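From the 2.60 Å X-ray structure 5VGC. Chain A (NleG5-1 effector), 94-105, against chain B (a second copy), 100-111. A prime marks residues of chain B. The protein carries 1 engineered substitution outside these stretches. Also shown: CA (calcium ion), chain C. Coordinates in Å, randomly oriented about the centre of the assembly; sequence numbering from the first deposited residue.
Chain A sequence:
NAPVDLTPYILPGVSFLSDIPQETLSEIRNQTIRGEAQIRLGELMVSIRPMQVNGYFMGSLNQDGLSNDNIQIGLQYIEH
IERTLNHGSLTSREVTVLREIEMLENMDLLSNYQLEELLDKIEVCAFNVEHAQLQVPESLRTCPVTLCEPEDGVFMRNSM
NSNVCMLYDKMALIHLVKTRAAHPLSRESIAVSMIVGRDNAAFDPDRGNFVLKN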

# COMPACT_ATOMS: atom_id res chain seq x y z
N GLU A 94 -11.86 15.16 -1.99
CA GLU A 94 -11.17 14.19 -2.85
C GLU A 94 -9.80 13.85 -2.30
O GLU A 94 -9.38 12.67 -2.29
N VAL A 95 -9.12 14.89 -1.83
CA VAL A 95 -7.81 14.73 -1.17
C VAL A 95 -7.96 13.75 0.01
O VAL A 95 -7.23 12.74 0.07
N THR A 96 -8.91 14.03 0.90
CA THR A 96 -9.20 13.13 2.01
C THR A 96 -9.48 11.70 1.53
O THR A 96 -8.95 10.75 2.10
N VAL A 97 -10.30 11.54 0.48
CA VAL A 97 -10.56 10.17 -0.02
C VAL A 97 -9.25 9.51 -0.46
O VAL A 97 -8.96 8.34 -0.10
N LEU A 98 -8.46 10.23 -1.24
CA LEU A 98 -7.21 9.64 -1.73
C LEU A 98 -6.28 9.25 -0.58
O LEU A 98 -5.69 8.14 -0.56
N ARG A 99 -6.17 10.16 0.40
CA ARG A 99 -5.32 9.90 1.56
C ARG A 99 -5.85 8.71 2.37
O ARG A 99 -5.06 7.88 2.84
N GLU A 100 -7.18 8.62 2.53
CA GLU A 100 -7.80 7.45 3.18
C GLU A 100 -7.46 6.18 2.42
O GLU A 100 -7.14 5.16 3.04
N ILE A 101 -7.52 6.24 1.09
CA ILE A 101 -7.06 5.06 0.32
C ILE A 101 -5.60 4.75 0.65
O ILE A 101 -5.26 3.61 0.95
N GLU A 102 -4.74 5.76 0.59
CA GLU A 102 -3.29 5.56 0.88
C GLU A 102 -3.06 4.93 2.25
O GLU A 102 -2.26 4.00 2.38
N MET A 103 -3.78 5.42 3.25
CA MET A 103 -3.60 4.99 4.64
C MET A 103 -4.07 3.56 4.97
O MET A 103 -3.86 3.10 6.08
N LEU A 104 -4.70 2.87 4.02
CA LEU A 104 -4.96 1.43 4.19
C LEU A 104 -3.63 0.72 4.38
O LEU A 104 -2.63 1.08 3.76
N GLU A 105 -3.63 -0.30 5.23
CA GLU A 105 -2.45 -1.06 5.63
C GLU A 105 -2.51 -2.49 5.14
O GLU A 105 -3.58 -3.00 4.73
N GLU B 100 -2.29 -4.56 -4.34
CA GLU B 100 -1.77 -3.34 -4.98
C GLU B 100 -2.45 -2.13 -4.39
O GLU B 100 -1.78 -1.13 -4.12
N ILE B 101 -3.78 -2.20 -4.17
CA ILE B 101 -4.42 -1.06 -3.47
C ILE B 101 -3.78 -0.87 -2.09
O ILE B 101 -3.37 0.26 -1.75
N GLU B 102 -3.68 -1.96 -1.32
CA GLU B 102 -3.09 -1.86 0.04
C GLU B 102 -1.67 -1.24 0.03
O GLU B 102 -1.35 -0.38 0.84
N MET B 103 -0.85 -1.69 -0.92
CA MET B 103 0.55 -1.31 -1.00
C MET B 103 0.82 0.14 -1.41
O MET B 103 1.99 0.56 -1.41
N LEU B 104 -0.22 0.90 -1.77
CA LEU B 104 -0.05 2.34 -1.97
C LEU B 104 0.49 2.95 -0.67
O LEU B 104 0.10 2.53 0.44
N GLU B 105 1.37 3.93 -0.84
CA GLU B 105 2.02 4.63 0.27
C GLU B 105 1.61 6.10 0.28
O GLU B 105 1.12 6.65 -0.73
N ASN B 106 1.82 6.72 1.44
CA ASN B 106 1.62 8.16 1.59
C ASN B 106 2.19 8.93 0.39
O ASN B 106 3.32 8.68 -0.06
N MET B 107 1.37 9.83 -0.14
CA MET B 107 1.67 10.64 -1.34
C MET B 107 1.74 9.90 -2.69
O MET B 107 1.95 10.59 -3.71
N ASP B 108 1.54 8.57 -2.74
CA ASP B 108 1.68 7.86 -4.03
C ASP B 108 0.68 8.32 -5.11
O ASP B 108 1.02 8.37 -6.29
N LEU B 109 -0.54 8.64 -4.69
CA LEU B 109 -1.55 9.21 -5.60
C LEU B 109 -1.42 10.73 -5.67
O LEU B 109 -1.45 11.30 -6.73
N LEU B 110 -1.27 11.38 -4.53
CA LEU B 110 -1.24 12.84 -4.47
C LEU B 110 0.05 13.53 -4.94
O LEU B 110 0.07 14.76 -5.02
N SER B 111 1.14 12.80 -5.23
CA SER B 111 2.41 13.49 -5.62
C SER B 111 2.66 13.74 -7.13
O SER B 111 3.79 14.11 -7.49

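The two stretches meet around a calcium ion held by four backbone carbonyls, Glu102 O and Leu104 O at 2.3 Å each from CA, Leu104′ O also at 2.3 Å and Glu102′ O at 2.6 Å. The four oxygens converge on the ion, and the two chains approach closely here: Glu102 O and Leu104′ O sit 3.4 Å apart, with the positive charge of the metal they share offsetting their repulsion.

The most elaborate fit belongs to Glu102, whose side chain is buried and nearly straight (chi1 m, chi2 t). Its CA-to-CB bond points sideways, but the extended chain carries the carboxylate into the hollow formed by the turn of chain B. Residues Glu105′ to Asp108′ make a type II beta turn, and one backbone NH within the turn and two just beyond it, those of Met107′, Leu109′ and Leu110′, donate to the carboxylate. Met107′ N donates to Glu102 OE2 at 2.8 Å; Leu109′ N donates to Glu102 OE1 at 3.0 Å, and Leu110′ N adds a weak bond to Glu102 OE1 at 3.4 Å. A glutamate suits this place, having both the reach to enter the pocket and two oxygens to share among the donors. The turn is braced from its own side by Asp108′, whose OD2 accepts from Glu105′ N at 3.0 Å.

Arg99 lies alongside. Its chain (chi1 t, chi2 p, chi3 t) also starts sideways and brings its end nearer to chain B. NH1 is 3.6 Å from Glu102 OE2 in the same stretch, a salt bridge of charge alone, since the oxygen lies well out of the guanidinium plane. Over one face of that flat group rests Asn106′ CB, 3.6 Å from NH2, while Met107′ curls its thioether (chi1 m, chi2 m) back so that CE comes within 3.6 Å of Arg99 NE.

Further back along the helix the contact turns greasy. Leu98 (m, t) points toward chain B and wedges its forked tip against two leucines: CD1 lies 3.5 Å from Leu110′ CD2, and CD2 lies 3.6 Å from Leu109′ CD1. Leu110′ (m, t) in turn extends its other methyl, CD1, to 4.2 Å from Val95 CG1, where the short, branched valine offers a low surface.

The apolar row continues through Leu109′, whose CD1 is also 4.4 Å from Ile101 CG2. Ile101 (m, t) sets that CG2 methyl 3.8 Å from Leu104′ CD1 and 4.2 Å from Ile101′ CG2. Leu104 (m, t) returns the contact, its CD1 lying 4.1 Å from Ile101′ CG2, so these four branched residues form a small apolar cluster beside the calcium site.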

# COMPACT_ATOMS: atom_id res chain seq x y z
CB GLU A 94 -11.04 14.73 -4.28
CG GLU A 94 -12.36 14.83 -5.04
CD GLU A 94 -12.31 15.73 -6.26
OE1 GLU A 94 -11.46 16.66 -6.29
OE2 GLU A 94 -13.11 15.53 -7.21
CB VAL A 95 -7.26 16.10 -0.69
CG1 VAL A 95 -6.00 15.93 0.15
CG2 VAL A 95 -6.98 17.00 -1.88
CB THR A 96 -10.35 13.66 2.92
OG1 THR A 96 -9.93 14.85 3.59
CG2 THR A 96 -10.79 12.62 3.97
CB VAL A 97 -11.61 10.16 -1.17
CG1 VAL A 97 -11.68 8.81 -1.89
CG2 VAL A 97 -12.99 10.54 -0.62
CB LEU A 98 -6.50 10.58 -2.70
CG LEU A 98 -7.21 10.78 -4.02
CD1 LEU A 98 -6.49 11.85 -4.80
CD2 LEU A 98 -7.29 9.49 -4.83
CB ARG A 99 -5.21 11.15 2.44
CG ARG A 99 -4.08 11.10 3.44
CD ARG A 99 -2.75 11.38 2.79
NE ARG A 99 -1.68 11.33 3.76
CZ ARG A 99 -1.12 10.20 4.23
NH1 ARG A 99 -1.50 9.00 3.81
NH2 ARG A 99 -0.14 10.29 5.13
CB GLU A 100 -9.31 7.59 3.33
CG GLU A 100 -9.76 8.64 4.33
CD GLU A 100 -9.57 8.24 5.78
OE1 GLU A 100 -9.10 7.10 6.05
OE2 GLU A 100 -9.91 9.08 6.64
CB ILE A 101 -7.22 5.22 -1.21
CG1 ILE A 101 -8.70 5.27 -1.57
CG2 ILE A 101 -6.53 4.07 -1.95
CD1 ILE A 101 -8.97 5.83 -2.94
CB GLU A 102 -2.51 6.89 0.77
CG GLU A 102 -2.35 7.41 -0.68
CD GLU A 102 -1.67 8.76 -0.78
OE1 GLU A 102 -1.45 9.21 -1.94
OE2 GLU A 102 -1.36 9.38 0.27
CB MET A 103 -4.27 5.97 5.59
CG MET A 103 -3.49 7.27 5.74
SD MET A 103 -4.16 8.27 7.08
CE MET A 103 -5.37 9.29 6.24
CB LEU A 104 -5.71 0.83 2.99
CG LEU A 104 -7.17 1.25 2.80
CD1 LEU A 104 -7.63 0.99 1.37
CD2 LEU A 104 -8.07 0.52 3.78
CB GLU A 105 -2.31 -1.03 7.16
CG GLU A 105 -2.35 0.39 7.74
CD GLU A 105 -2.09 0.45 9.24
OE1 GLU A 105 -2.53 -0.47 9.99
OE2 GLU A 105 -1.44 1.43 9.68
CB GLU B 100 -1.96 -3.35 -6.50
CG GLU B 100 -1.04 -4.32 -7.24
CD GLU B 100 0.39 -3.86 -7.35
OE1 GLU B 100 0.73 -2.75 -6.87
OE2 GLU B 100 1.20 -4.62 -7.93
CB ILE B 101 -5.94 -1.22 -3.31
CG1 ILE B 101 -6.62 -1.18 -4.67
CG2 ILE B 101 -6.50 -0.11 -2.42
CD1 ILE B 101 -8.02 -1.76 -4.66
CB GLU B 102 -3.05 -3.24 0.72
CG GLU B 102 -4.41 -3.81 1.12
CD GLU B 102 -4.34 -5.18 1.76
OE1 GLU B 102 -5.43 -5.69 2.17
OE2 GLU B 102 -3.22 -5.75 1.89
CB MET B 103 1.31 -2.22 -1.97
CG MET B 103 1.62 -3.60 -1.47
SD MET B 103 2.60 -4.48 -2.70
CE MET B 103 2.55 -6.16 -2.09
CB LEU B 104 -1.36 3.03 -2.36
CG LEU B 104 -1.90 2.75 -3.77
CD1 LEU B 104 -3.38 3.09 -3.89
CD2 LEU B 104 -1.09 3.49 -4.84
CB GLU B 105 3.55 4.52 0.16
CG GLU B 105 4.03 3.07 0.01
CD GLU B 105 5.54 2.92 -0.08
OE1 GLU B 105 6.27 3.64 0.64
OE2 GLU B 105 6.00 2.08 -0.89
CB ASN B 106 2.17 8.71 2.93
CG ASN B 106 3.38 7.95 3.46
OD1 ASN B 106 3.24 6.96 4.19
ND2 ASN B 106 4.58 8.41 3.10
CB MET B 107 2.95 11.48 -1.15
CG MET B 107 2.97 12.41 0.06
SD MET B 107 1.62 13.60 0.21
CE MET B 107 0.59 12.81 1.45
CB ASP B 108 1.58 6.32 -3.87
CG ASP B 108 2.94 5.62 -3.77
OD1 ASP B 108 3.99 6.20 -4.13
OD2 ASP B 108 2.96 4.45 -3.32
CB LEU B 109 -2.97 8.80 -5.17
CG LEU B 109 -3.25 7.29 -5.11
CD1 LEU B 109 -4.65 7.00 -4.59
CD2 LEU B 109 -3.02 6.65 -6.47
CB LEU B 110 -1.58 13.30 -3.05
CG LEU B 110 -3.00 12.96 -2.63
CD1 LEU B 110 -3.17 13.03 -1.12
CD2 LEU B 110 -4.00 13.84 -3.35
CB SER B 111 3.65 12.80 -5.00
OG SER B 111 3.72 11.44 -5.40
CA CA C . -1.37 1.89 2.06